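Local structure of 1-Cys peroxiredoxin (Vibrio vulnificus MO6-24/O, 5K2J) at residues A[32-37]-A[66-71]. The protein probably reduces hydrogen peroxide and organic hydroperoxides as a thiol-dependent peroxidase of the 1-Cys peroxiredoxin type. Sequence-based numbering, arbitrary orientation.
Sequences GKKVVL and KGVDLI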
# COMPACT_ATOMS: atom_id res chain seq x y z
N GLY A 32 26.98 -2.48 13.43
CA GLY A 32 27.48 -3.50 14.34
C GLY A 32 26.72 -4.81 14.34
O GLY A 32 26.97 -5.66 15.20
N LYS A 33 25.80 -5.01 13.40
CA LYS A 33 24.98 -6.21 13.34
C LYS A 33 25.17 -6.91 12.01
O LYS A 33 25.57 -6.30 11.01
CB LYS A 33 23.49 -5.88 13.52
CG LYS A 33 23.08 -5.29 14.85
CD LYS A 33 21.60 -4.90 14.82
CE LYS A 33 21.16 -4.18 16.08
NZ LYS A 33 21.09 -5.10 17.25
N LYS A 34 24.88 -8.20 12.00
CA LYS A 34 24.66 -8.94 10.76
C LYS A 34 23.15 -8.93 10.51
O LYS A 34 22.38 -9.50 11.28
CB LYS A 34 25.21 -10.36 10.86
CG LYS A 34 24.73 -11.28 9.74
CD LYS A 34 25.78 -12.32 9.37
CE LYS A 34 26.90 -11.70 8.57
NZ LYS A 34 27.77 -12.73 7.93
N VAL A 35 22.74 -8.27 9.43
CA VAL A 35 21.34 -8.01 9.14
C VAL A 35 20.96 -8.71 7.84
O VAL A 35 21.69 -8.63 6.85
CB VAL A 35 21.05 -6.50 9.04
CG1 VAL A 35 19.60 -6.24 8.63
CG2 VAL A 35 21.38 -5.81 10.36
N VAL A 36 19.81 -9.39 7.86
CA VAL A 36 19.18 -9.88 6.64
C VAL A 36 18.03 -8.94 6.31
O VAL A 36 17.07 -8.82 7.09
CB VAL A 36 18.68 -11.33 6.80
CG1 VAL A 36 17.77 -11.70 5.65
CG2 VAL A 36 19.86 -12.29 6.87
N LEU A 37 18.12 -8.26 5.17
CA LEU A 37 17.08 -7.36 4.70
C LEU A 37 16.53 -7.89 3.39
O LEU A 37 17.28 -8.09 2.43
CB LEU A 37 17.62 -5.94 4.50
CG LEU A 37 16.68 -4.97 3.78
CD1 LEU A 37 15.51 -4.61 4.67
CD2 LEU A 37 17.43 -3.73 3.33
N LYS A 66 22.57 -19.04 12.76
CA LYS A 66 23.69 -18.91 11.84
C LYS A 66 24.36 -17.54 11.92
O LYS A 66 25.20 -17.23 11.07
CB LYS A 66 23.25 -19.20 10.41
CG LYS A 66 22.92 -20.67 10.16
CD LYS A 66 24.13 -21.56 10.40
CE LYS A 66 23.82 -23.01 10.12
NZ LYS A 66 25.02 -23.89 10.20
N GLY A 67 24.00 -16.72 12.90
CA GLY A 67 24.74 -15.50 13.18
C GLY A 67 24.06 -14.20 12.83
O GLY A 67 24.65 -13.14 13.06
N VAL A 68 22.85 -14.21 12.27
CA VAL A 68 22.20 -12.94 11.95
C VAL A 68 21.57 -12.38 13.22
O VAL A 68 20.97 -13.10 14.03
CB VAL A 68 21.18 -13.10 10.81
CG1 VAL A 68 21.48 -14.33 9.97
CG2 VAL A 68 19.74 -13.08 11.30
N ASP A 69 21.75 -11.07 13.41
CA ASP A 69 21.22 -10.40 14.59
C ASP A 69 19.82 -9.83 14.36
O ASP A 69 19.03 -9.74 15.30
CB ASP A 69 22.16 -9.27 15.01
CG ASP A 69 23.58 -9.75 15.28
OD1 ASP A 69 23.78 -10.47 16.28
OD2 ASP A 69 24.49 -9.40 14.50
N LEU A 70 19.50 -9.47 13.12
CA LEU A 70 18.26 -8.76 12.83
C LEU A 70 17.75 -9.17 11.46
O LEU A 70 18.52 -9.23 10.50
CB LEU A 70 18.48 -7.25 12.89
CG LEU A 70 17.28 -6.35 12.57
CD1 LEU A 70 16.14 -6.61 13.54
CD2 LEU A 70 17.69 -4.90 12.59
N ILE A 71 16.45 -9.46 11.37
CA ILE A 71 15.78 -9.77 10.12
C ILE A 71 14.74 -8.67 9.88
O ILE A 71 13.83 -8.49 10.70
CB ILE A 71 15.11 -11.15 10.13
CG1 ILE A 71 16.10 -12.22 10.58
CG2 ILE A 71 14.55 -11.49 8.76
CD1 ILE A 71 15.48 -13.59 10.73
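Asp69 grips both backbone polar groups of Lys34 where strands 34-40 and 70-75 begin to run side by side. Asp69 OD2 accepts the Lys34 N-H on the lone pair turned away from OD1, in a nearly straight bond of 2.8 Å (171° at the hydrogen). Asp69 N in turn donates to Lys34 O at 2.7 Å, in the plane of that carbonyl. With CG beside the backbone N (chi1 -56°), the carboxylate reaches back to the start of the neighbouring strand and takes the place of a main-chain acceptor. Lys34 O also receives a weak bond from Leu70 N, at 3.4 Å. Regular parallel pairing follows: Val36 N donates to Leu70 O at 2.9 Å, while Val35 makes a CA-H...O contact with the same oxygen.

The tight part is the face carrying Val36, Val68 and Ile71. CG2 of Val36 meets CG1 of Val68 at 4.0 Å, the two side chains set aslant, and Tyr56 of helix 46-58 and Leu63 of helix 60-65 close over this buried group. On the other face Val35 and the partly exposed Leu70 lie alongside each other, CG2 against CB at 4.1 Å. Toward solvent the side chains are held more loosely: Lys33 lays its CB near Asp69, yet Lys33 NZ stays 6.1 Å from Asp69 OD1, a separation at which attraction would be only long-range. The root of Lys34 still packs closely, CB and CG passing over Gly67 O and the CA of Val68, before the chain bends at chi2 and chi3 and carries its amine away from 66-71.

Helices 46-58 and 60-65 connect the two parallel strands, a beta-alpha-beta crossover typical of the thioredoxin fold of peroxiredoxins.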